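PDB 6NPS: AxyAgu115A from Amphibacillus xylanus NBRC 15112, which acts as a family GH115 alpha-glucuronidase, a hydrolase that probably removes glucuronic acid side groups from arabinoglucuronoxylan. Local coordinates for residues M407-D412 with P429-Q434; W447-G452 with L459-F464; L659-P664 with S705-K710. The protein carries 3 engineered substitutions. All coordinates share one frame; numbering follows the deposited sequence.

Interaction 1. Residues M407-D412 with P429-Q434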
loop_
_atom_site.group_PDB
_atom_site.type_symbol
_atom_site.label_atom_id
_atom_site.label_comp_id
_atom_site.label_asym_id
_atom_site.label_seq_id
_atom_site.Cartn_x
_atom_site.Cartn_y
_atom_site.Cartn_z
ATOM N N MET A 407 34.078 -25.616 12.344
ATOM C CA MET A 407 33.118 -24.561 12.019
ATOM C C MET A 407 32.469 -24.891 10.688
ATOM O O MET A 407 33.157 -25.185 9.697
ATOM C CB MET A 407 33.770 -23.173 11.956
ATOM C CG MET A 407 32.756 -22.010 11.558
ATOM S SD MET A 407 31.349 -21.902 12.735
ATOM C CE MET A 407 32.212 -21.647 14.279
ATOM N N TYR A 408 31.141 -24.852 10.676
ATOM C CA TYR A 408 30.328 -25.028 9.481
ATOM C C TYR A 408 29.719 -23.671 9.139
ATOM O O TYR A 408 28.929 -23.129 9.918
ATOM C CB TYR A 408 29.267 -26.097 9.747
ATOM C CG TYR A 408 28.273 -26.275 8.634
ATOM C CD1 TYR A 408 28.643 -26.104 7.307
ATOM C CD2 TYR A 408 26.951 -26.631 8.923
ATOM C CE1 TYR A 408 27.702 -26.257 6.271
ATOM C CE2 TYR A 408 26.015 -26.814 7.905
ATOM C CZ TYR A 408 26.393 -26.607 6.591
ATOM O OH TYR A 408 25.456 -26.760 5.590
ATOM N N TYR A 409 30.127 -23.111 7.999
ATOM C CA TYR A 409 29.843 -21.748 7.562
ATOM C C TYR A 409 28.998 -21.830 6.292
ATOM O O TYR A 409 28.976 -22.866 5.626
ATOM C CB TYR A 409 31.169 -20.983 7.326
ATOM C CG TYR A 409 31.003 -19.477 7.289
ATOM C CD1 TYR A 409 30.905 -18.730 8.475
ATOM C CD2 TYR A 409 30.949 -18.807 6.086
ATOM C CE1 TYR A 409 30.734 -17.335 8.450
ATOM C CE2 TYR A 409 30.763 -17.382 6.043
ATOM C CZ TYR A 409 30.674 -16.674 7.235
ATOM O OH TYR A 409 30.506 -15.297 7.230
ATOM N N HIS A 410 28.197 -20.788 6.009
ATOM C CA HIS A 410 27.301 -20.791 4.846
ATOM C C HIS A 410 27.614 -19.639 3.891
ATOM O O HIS A 410 27.643 -18.475 4.303
ATOM C CB HIS A 410 25.827 -20.667 5.264
ATOM C CG HIS A 410 25.242 -21.926 5.827
ATOM N ND1 HIS A 410 25.502 -22.343 7.114
ATOM C CD2 HIS A 410 24.438 -22.875 5.276
ATOM C CE1 HIS A 410 24.860 -23.469 7.342
ATOM N NE2 HIS A 410 24.201 -23.814 6.248
ATOM N N PHE A 411 27.807 -19.970 2.609
ATOM C CA PHE A 411 27.701 -19.052 1.481
ATOM C C PHE A 411 26.378 -19.206 0.760
ATOM O O PHE A 411 26.150 -18.495 -0.220
ATOM C CB PHE A 411 28.807 -19.305 0.427
ATOM C CG PHE A 411 30.219 -19.078 0.911
ATOM C CD1 PHE A 411 30.486 -18.364 2.067
ATOM C CD2 PHE A 411 31.288 -19.577 0.174
ATOM C CE1 PHE A 411 31.785 -18.121 2.479
ATOM C CE2 PHE A 411 32.602 -19.361 0.603
ATOM C CZ PHE A 411 32.849 -18.647 1.760
ATOM N N ASP A 412 25.532 -20.152 1.189
ATOM C CA ASP A 412 24.326 -20.576 0.482
ATOM C C ASP A 412 23.436 -21.241 1.513
ATOM O O ASP A 412 23.934 -21.987 2.355
ATOM C CB ASP A 412 24.708 -21.535 -0.651
ATOM C CG ASP A 412 23.579 -21.820 -1.643
ATOM O OD1 ASP A 412 22.611 -22.529 -1.279
ATOM O OD2 ASP A 412 23.692 -21.372 -2.817
ATOM N N PRO A 429 35.394 -9.167 3.332
ATOM C CA PRO A 429 35.658 -8.595 4.666
ATOM C C PRO A 429 34.875 -9.235 5.775
ATOM O O PRO A 429 35.394 -9.402 6.888
ATOM C CB PRO A 429 35.254 -7.111 4.490
ATOM C CG PRO A 429 35.593 -6.842 3.043
ATOM C CD PRO A 429 35.178 -8.104 2.316
ATOM N N LYS A 430 33.609 -9.571 5.510
ATOM C CA LYS A 430 32.791 -10.246 6.499
ATOM C C LYS A 430 33.290 -11.667 6.754
ATOM O O LYS A 430 33.388 -12.111 7.912
ATOM C CB LYS A 430 31.347 -10.268 6.011
ATOM C CG LYS A 430 30.384 -11.141 6.829
ATOM C CD LYS A 430 29.945 -10.465 8.088
ATOM C CE LYS A 430 28.848 -11.293 8.803
ATOM N NZ LYS A 430 27.458 -10.964 8.374
ATOM N N ILE A 431 33.595 -12.398 5.685
ATOM C CA ILE A 431 34.135 -13.757 5.848
ATOM C C ILE A 431 35.413 -13.723 6.658
ATOM O O ILE A 431 35.631 -14.575 7.536
ATOM C CB ILE A 431 34.372 -14.431 4.482
ATOM C CG1 ILE A 431 33.062 -14.549 3.715
ATOM C CG2 ILE A 431 34.947 -15.844 4.654
ATOM C CD1 ILE A 431 33.291 -14.891 2.224
ATOM N N TRP A 432 36.318 -12.772 6.336
ATOM C CA TRP A 432 37.569 -12.670 7.078
ATOM C C TRP A 432 37.293 -12.409 8.554
ATOM O O TRP A 432 37.871 -13.063 9.429
ATOM C CB TRP A 432 38.467 -11.573 6.482
ATOM C CG TRP A 432 39.734 -11.363 7.239
ATOM C CD1 TRP A 432 40.941 -11.937 6.970
ATOM C CD2 TRP A 432 39.924 -10.551 8.404
ATOM N NE1 TRP A 432 41.867 -11.533 7.882
ATOM C CE2 TRP A 432 41.278 -10.667 8.767
ATOM C CE3 TRP A 432 39.090 -9.725 9.162
ATOM C CZ2 TRP A 432 41.816 -10.005 9.871
ATOM C CZ3 TRP A 432 39.632 -9.065 10.262
ATOM C CH2 TRP A 432 40.977 -9.199 10.593
ATOM N N GLU A 433 36.389 -11.465 8.851
ATOM C CA GLU A 433 36.144 -11.103 10.243
ATOM C C GLU A 433 35.563 -12.281 11.026
ATOM O O GLU A 433 35.933 -12.523 12.175
ATOM C CB GLU A 433 35.202 -9.898 10.310
ATOM C CG GLU A 433 34.978 -9.350 11.713
ATOM C CD GLU A 433 33.627 -9.788 12.287
ATOM O OE1 GLU A 433 32.737 -10.166 11.484
ATOM O OE2 GLU A 433 33.452 -9.748 13.528
ATOM N N GLN A 434 34.601 -12.972 10.449
ATOM C CA GLN A 434 33.979 -14.077 11.175
ATOM C C GLN A 434 34.938 -15.263 11.298
ATOM O O GLN A 434 35.096 -15.847 12.382
ATOM C CB GLN A 434 32.687 -14.493 10.466
ATOM C CG GLN A 434 31.596 -13.441 10.472
ATOM C CD GLN A 434 31.065 -13.199 11.866
ATOM O OE1 GLN A 434 30.529 -14.089 12.496
ATOM N NE2 GLN A 434 31.231 -11.978 12.362
#

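Interaction 2. Residues W447-G452 with L459-F464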
loop_
_atom_site.group_PDB
_atom_site.type_symbol
_atom_site.label_atom_id
_atom_site.label_comp_id
_atom_site.label_asym_id
_atom_site.label_seq_id
_atom_site.Cartn_x
_atom_site.Cartn_y
_atom_site.Cartn_z
ATOM N N TRP A 447 37.101 -26.917 9.029
ATOM C CA TRP A 447 36.343 -25.793 8.496
ATOM C C TRP A 447 35.646 -26.279 7.242
ATOM O O TRP A 447 36.314 -26.726 6.300
ATOM C CB TRP A 447 37.225 -24.588 8.088
ATOM C CG TRP A 447 37.752 -23.670 9.140
ATOM C CD1 TRP A 447 37.780 -23.868 10.505
ATOM C CD2 TRP A 447 38.382 -22.402 8.904
ATOM N NE1 TRP A 447 38.368 -22.789 11.118
ATOM C CE2 TRP A 447 38.759 -21.881 10.156
ATOM C CE3 TRP A 447 38.665 -21.657 7.747
ATOM C CZ2 TRP A 447 39.398 -20.653 10.287
ATOM C CZ3 TRP A 447 39.308 -20.411 7.892
ATOM C CH2 TRP A 447 39.678 -19.949 9.156
ATOM N N ILE A 448 34.327 -26.141 7.179
ATOM C CA ILE A 448 33.639 -26.505 5.949
ATOM C C ILE A 448 32.595 -25.427 5.631
ATOM O O ILE A 448 31.963 -24.874 6.536
ATOM C CB ILE A 448 33.027 -27.917 6.093
ATOM C CG1 ILE A 448 32.335 -28.339 4.785
ATOM C CG2 ILE A 448 32.091 -27.981 7.329
ATOM C CD1 ILE A 448 32.154 -29.883 4.628
ATOM N N VAL A 449 32.423 -25.101 4.350
ATOM C CA VAL A 449 31.451 -24.073 3.969
ATOM C C VAL A 449 30.411 -24.663 3.032
ATOM O O VAL A 449 30.735 -25.416 2.121
ATOM C CB VAL A 449 32.139 -22.815 3.371
ATOM C CG1 VAL A 449 33.116 -23.188 2.199
ATOM C CG2 VAL A 449 31.084 -21.796 2.864
ATOM N N ASN A 450 29.142 -24.324 3.272
ATOM C CA ASN A 450 28.076 -24.657 2.338
ATOM C C ASN A 450 28.144 -23.741 1.119
ATOM O O ASN A 450 27.946 -22.518 1.242
ATOM C CB ASN A 450 26.713 -24.513 3.037
ATOM C CG ASN A 450 25.543 -24.984 2.183
ATOM O OD1 ASN A 450 25.556 -24.916 0.940
ATOM N ND2 ASN A 450 24.504 -25.485 2.859
ATOM N N VAL A 451 28.400 -24.319 -0.059
ATOM C CA VAL A 451 28.568 -23.515 -1.276
ATOM C C VAL A 451 27.434 -23.743 -2.257
ATOM O O VAL A 451 27.580 -23.408 -3.427
ATOM C CB VAL A 451 29.909 -23.775 -1.988
ATOM C CG1 VAL A 451 31.102 -23.262 -1.196
ATOM C CG2 VAL A 451 30.014 -25.280 -2.349
ATOM N N GLY A 452 26.316 -24.330 -1.815
ATOM C CA GLY A 452 25.216 -24.551 -2.743
ATOM C C GLY A 452 25.624 -25.353 -3.968
ATOM O O GLY A 452 26.198 -26.438 -3.838
ATOM N N LEU A 459 35.243 -17.037 -5.986
ATOM C CA LEU A 459 36.102 -16.114 -5.234
ATOM C C LEU A 459 36.016 -16.350 -3.725
ATOM O O LEU A 459 37.065 -16.532 -3.087
ATOM C CB LEU A 459 35.754 -14.656 -5.585
ATOM C CG LEU A 459 36.423 -13.597 -4.700
ATOM C CD1 LEU A 459 37.906 -13.578 -5.031
ATOM C CD2 LEU A 459 35.843 -12.205 -4.920
ATOM N N PRO A 460 34.834 -16.373 -3.091
ATOM C CA PRO A 460 34.825 -16.588 -1.633
ATOM C C PRO A 460 35.234 -18.009 -1.223
ATOM O O PRO A 460 35.797 -18.174 -0.132
ATOM C CB PRO A 460 33.383 -16.254 -1.232
ATOM C CG PRO A 460 32.582 -16.451 -2.446
ATOM C CD PRO A 460 33.498 -16.101 -3.621
ATOM N N LEU A 461 35.015 -19.014 -2.072
ATOM C CA LEU A 461 35.520 -20.357 -1.769
ATOM C C LEU A 461 37.045 -20.393 -1.823
ATOM O O LEU A 461 37.695 -21.013 -0.976
ATOM C CB LEU A 461 34.905 -21.388 -2.741
ATOM C CG LEU A 461 35.451 -22.839 -2.574
ATOM C CD1 LEU A 461 35.146 -23.333 -1.158
ATOM C CD2 LEU A 461 34.878 -23.787 -3.648
ATOM N N SER A 462 37.641 -19.757 -2.835
ATOM C CA SER A 462 39.097 -19.685 -2.905
ATOM C C SER A 462 39.649 -19.020 -1.641
ATOM O O SER A 462 40.625 -19.492 -1.045
ATOM C CB SER A 462 39.519 -18.915 -4.174
ATOM O OG SER A 462 39.194 -19.580 -5.396
ATOM N N PHE A 463 39.009 -17.921 -1.215
ATOM C CA PHE A 463 39.457 -17.190 -0.039
ATOM C C PHE A 463 39.345 -18.044 1.223
ATOM O O PHE A 463 40.263 -18.083 2.050
ATOM C CB PHE A 463 38.635 -15.890 0.109
ATOM C CG PHE A 463 39.032 -15.112 1.343
ATOM C CD1 PHE A 463 40.288 -14.560 1.419
ATOM C CD2 PHE A 463 38.180 -15.024 2.443
ATOM C CE1 PHE A 463 40.721 -13.906 2.569
ATOM C CE2 PHE A 463 38.593 -14.342 3.603
ATOM C CZ PHE A 463 39.870 -13.790 3.653
ATOM N N PHE A 464 38.184 -18.684 1.409
ATOM C CA PHE A 464 37.910 -19.499 2.586
ATOM C C PHE A 464 38.952 -20.607 2.727
ATOM O O PHE A 464 39.543 -20.795 3.804
ATOM C CB PHE A 464 36.499 -20.084 2.452
ATOM C CG PHE A 464 36.021 -20.885 3.661
ATOM C CD1 PHE A 464 36.162 -22.259 3.680
ATOM C CD2 PHE A 464 35.354 -20.260 4.703
ATOM C CE1 PHE A 464 35.709 -23.032 4.776
ATOM C CE2 PHE A 464 34.901 -20.986 5.809
ATOM C CZ PHE A 464 35.063 -22.399 5.834
#

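Interaction 3. Residues L659-P664 with S705-K710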
loop_
_atom_site.group_PDB
_atom_site.type_symbol
_atom_site.label_atom_id
_atom_site.label_comp_id
_atom_site.label_asym_id
_atom_site.label_seq_id
_atom_site.Cartn_x
_atom_site.Cartn_y
_atom_site.Cartn_z
ATOM N N LEU A 659 -2.297 8.239 -14.945
ATOM C CA LEU A 659 -3.158 8.866 -15.928
ATOM C C LEU A 659 -3.111 10.375 -15.670
ATOM O O LEU A 659 -3.398 10.812 -14.537
ATOM C CB LEU A 659 -4.600 8.337 -15.826
ATOM C CG LEU A 659 -4.711 6.799 -16.036
ATOM C CD1 LEU A 659 -6.089 6.217 -15.649
ATOM C CD2 LEU A 659 -4.397 6.477 -17.482
ATOM N N PRO A 660 -2.755 11.201 -16.661
ATOM C CA PRO A 660 -2.587 12.654 -16.407
ATOM C C PRO A 660 -3.842 13.300 -15.856
ATOM O O PRO A 660 -4.944 12.989 -16.266
ATOM C CB PRO A 660 -2.262 13.231 -17.790
ATOM C CG PRO A 660 -2.121 12.061 -18.717
ATOM C CD PRO A 660 -2.714 10.843 -18.089
ATOM N N VAL A 661 -3.667 14.284 -14.975
ATOM C CA VAL A 661 -4.828 15.046 -14.531
ATOM C C VAL A 661 -5.129 16.160 -15.536
ATOM O O VAL A 661 -4.333 16.436 -16.436
ATOM C CB VAL A 661 -4.606 15.633 -13.124
ATOM C CG1 VAL A 661 -4.391 14.483 -12.105
ATOM C CG2 VAL A 661 -3.409 16.602 -13.145
ATOM N N ASN A 662 -6.250 16.832 -15.348
ATOM C CA ASN A 662 -6.742 17.837 -16.304
ATOM C C ASN A 662 -6.032 19.187 -16.195
ATOM O O ASN A 662 -5.740 19.812 -17.220
ATOM C CB ASN A 662 -8.233 18.049 -16.113
ATOM C CG ASN A 662 -9.059 16.784 -16.430
ATOM O OD1 ASN A 662 -8.701 15.997 -17.299
ATOM N ND2 ASN A 662 -10.190 16.617 -15.731
ATOM N N LYS A 663 -5.759 19.701 -14.930
ATOM C CA LYS A 663 -5.225 21.068 -14.869
ATOM C C LYS A 663 -3.708 21.067 -14.994
ATOM O O LYS A 663 -3.053 20.093 -14.615
ATOM C CB LYS A 663 -5.615 21.736 -13.558
ATOM C CG LYS A 663 -7.047 22.241 -13.519
ATOM C CD LYS A 663 -7.353 22.931 -12.202
ATOM C CE LYS A 663 -8.866 23.165 -12.033
ATOM N NZ LYS A 663 -9.704 22.374 -13.005
ATOM N N PRO A 664 -3.097 22.174 -15.514
ATOM C CA PRO A 664 -1.624 22.226 -15.687
ATOM C C PRO A 664 -0.888 22.478 -14.375
ATOM O O PRO A 664 -0.315 23.550 -14.090
ATOM C CB PRO A 664 -1.448 23.375 -16.693
ATOM C CG PRO A 664 -2.577 24.254 -16.439
ATOM C CD PRO A 664 -3.754 23.356 -16.092
ATOM N N SER A 705 7.919 18.901 -11.450
ATOM C CA SER A 705 7.450 17.735 -12.186
ATOM C C SER A 705 6.030 17.916 -12.675
ATOM O O SER A 705 5.164 18.419 -11.946
ATOM C CB SER A 705 7.470 16.460 -11.327
ATOM O OG SER A 705 8.763 16.235 -10.841
ATOM N N SER A 706 5.788 17.407 -13.882
ATOM C CA SER A 706 4.460 17.379 -14.494
ATOM C C SER A 706 3.547 16.320 -13.865
ATOM O O SER A 706 3.949 15.168 -13.652
ATOM C CB SER A 706 4.567 17.055 -15.989
ATOM O OG SER A 706 5.292 18.047 -16.684
ATOM N N VAL A 707 2.292 16.700 -13.656
ATOM C CA VAL A 707 1.227 15.753 -13.347
ATOM C C VAL A 707 0.199 15.691 -14.443
ATOM O O VAL A 707 -0.674 14.827 -14.390
ATOM C CB VAL A 707 0.529 16.085 -12.013
ATOM C CG1 VAL A 707 1.524 16.007 -10.873
ATOM C CG2 VAL A 707 -0.101 17.452 -12.089
ATOM N N SER A 708 0.242 16.601 -15.409
ATOM C CA SER A 708 -0.682 16.617 -16.536
ATOM C C SER A 708 0.101 16.538 -17.847
ATOM O O SER A 708 1.331 16.656 -17.870
ATOM C CB SER A 708 -1.523 17.890 -16.521
ATOM O OG SER A 708 -0.680 18.917 -17.041
ATOM N N GLU A 709 -0.621 16.385 -18.955
ATOM C CA GLU A 709 -0.015 16.444 -20.276
ATOM C C GLU A 709 -0.154 17.825 -20.917
ATOM O O GLU A 709 0.018 17.956 -22.130
ATOM C CB GLU A 709 -0.605 15.363 -21.178
ATOM C CG GLU A 709 0.279 14.126 -21.205
ATOM C CD GLU A 709 -0.391 12.907 -21.815
ATOM O OE1 GLU A 709 0.179 11.795 -21.688
ATOM O OE2 GLU A 709 -1.480 13.062 -22.418
ATOM N N LYS A 710 -0.417 18.859 -20.118
ATOM C CA LYS A 710 -0.580 20.231 -20.586
ATOM C C LYS A 710 0.711 21.012 -20.387
ATOM O O LYS A 710 1.547 20.676 -19.544
ATOM C CB LYS A 710 -1.718 20.921 -19.842
ATOM C CG LYS A 710 -3.045 20.793 -20.541
ATOM C CD LYS A 710 -3.959 19.842 -19.842
ATOM C CE LYS A 710 -5.359 19.899 -20.443
ATOM N NZ LYS A 710 -6.192 18.748 -20.022
HETATM O O HOH W 1 -3.566 16.340 -19.183
#

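Interaction 1. Residues M407-D412 with P429-Q434
Tyr-409 lays the hydroxyl end of its ring against the first two side-chain carbons of Gln-434. Its CG is anti to the backbone N (chi1 -162°), which sends the ring from strand 405-410 toward helix 428-440. Tyr-409 OH lies 3.9 Å from Gln-434 CG, and Tyr-409 CE1 lies 4.0 Å from Gln-434 CB. The two side chains cross at about a right angle, with ring and amide planes 32° apart. Ile-431, one turn earlier in the helix, meets the other aromatic residue. Its CD1 reaches 3.6 Å from Phe-411 CE1, and Phe-411 CZ follows at 3.8 Å. Ile-431 CG1 also lies 4.3 Å from Tyr-409 CE2, so this one residue touches both rings. Between the strand and the helix the contact is buried packing alone. Outside it, the Tyr-409 hydroxyl makes a weak hydrogen bond with Gly-388 O.

The amide of Gln-434 is held on the helix side. Its NE2 donates to Glu-433 OE1 at a short 2.5 Å, nearly in the amide plane but from above the carboxylate plane. Its OE1 accepts from Leu-390 N. An alanine here, lacking CG and the amide, would probably loosen the packing at the Tyr-409 hydroxyl and weaken the link to Glu-433 and Leu-390. Glu-433 is also tied to Tyr-823 and Lys-831, and Lys-430 NZ bonds Gln-867 OE1, so the helix meets a later part of the chain here.

Strand 407-410 and the helical segment 429-434 run nearly antiparallel, their axes 11.3 Å apart at closest approach. This is the first half of a beta-alpha-beta unit, strand 405-410, helix 428-440 and strand 446-450, the repeating element of a TIM barrel.

Interaction 2. Residues W447-G452 with L459-F464
Asn-450 ND2 is gripped by two hydrogen bonds, to Asn-176 OD1 and to Tyr-408 OH. On the same side chain, OD1 accepts from Gly-452 N at 2.9 Å, almost along the C=O axis, which makes an Asx turn. Gly-452 has a positive phi, which suits glycine. With both ends of the amide held, its rotation is fixed.

The contact with the helix is apolar and centres on Phe-464. Its CG is anti to the backbone N (chi1 -176°), and the ring slides in between Val-449 and Trp-447. Val-449 CG1 covers one face in a CH-pi contact, 3.8 Å from the ring centroid and 25° off the normal. Its closest ring atom is Phe-464 CD1, 3.5 Å away. Trp-447 CE3 lies over the opposite face, and Trp-447 CB is 3.8 Å from Phe-464 CZ. The indole is turned obliquely, its plane at 46° to the phenyl ring. Its NE1 bonds Val-443 O. Further along the strand, Leu-461 CD1 touches two valines, 3.9 Å from Val-449 CG1 and 4.0 Å from Val-451 CG1.

Strand 446-450 is the last in chain order of the eight parallel strands of the TIM barrel. It lies between strands 170-174 and 405-410, and Phe-173 of the former also packs on Val-449, Val-451 and Leu-461. Met-435 of helix 428-440 touches both Trp-447 and Phe-464, while helix 482-494 packs against Leu-459, Ser-462 and Phe-463.

Interaction 3. Residues L659-P664 with S705-K710
Val-661 N donates to Val-707 O at 3.1 Å, on a lone pair in the carbonyl plane. The same oxygen receives a CA-H...O contact from Pro-660. Beside it the two valines meet methyl to methyl, Val-661 CG2 lying 3.6 Å from Val-707 CG2. In each valine that methyl is flanked by both the backbone N and the carbonyl carbon.

Ser-708 CB packs against two carbonyl oxygens, Val-661 O at 3.2 Å and Lys-663 O at 3.3 Å. The tip of the Pro-660 ring, CG, rests on the carboxylate end of Glu-709, 3.6 Å from its CD. Lys-710 reaches back along the loop. Its NZ donates to Asn-662 O at 3.0 Å, on a lone pair in the carbonyl plane, while Lys-710 CB touches Pro-664 CB.

An ST turn shapes the second segment. Ser-708 OG accepts from Lys-710 N at 3.1 Å, and this bends the chain just after strand 700-706. That strand pairs antiparallel with strand 666-670, which follows segment 659-664. The contact therefore joins the loop leading into one strand with the turn leaving its neighbour in a five-stranded antiparallel sheet. A water fills in between the backbones, donating to Val-661 O and accepting from Glu-709 N at 3.0 Å.

Further out, Asn-598 ND2 bonds Leu-659 O and, weakly, Val-707 O, so it touches both segments. Leu-599 packs on Val-707. Leu-659 O also accepts from Asn-652 ND2 of the second subunit, whose Asn-652 packs on Val-661 and whose Gln-617 packs on Asn-662.

Interactions 1 and 2 are neighbours, their centres 8 Å apart, in the TIM barrel. Strands 405-410 and 446-450 lie side by side in its parallel sheet, and helix 428-440 connects them. Tyr-409 O to Asn-450 N, at 2.8 Å, and Phe-411 N to Asn-450 O, at 2.9 Å, are probable hydrogen bonds joining the two contacts. Together they pack consecutive helices onto adjacent strands. Interaction 3 comes last along the chain and is remote, its centre about 52 Å from that of interaction 1 and 54 Å from that of interaction 2. It belongs to a separate antiparallel sheet, at a place where the second subunit comes within reach; the barrel contacts touch no other chain.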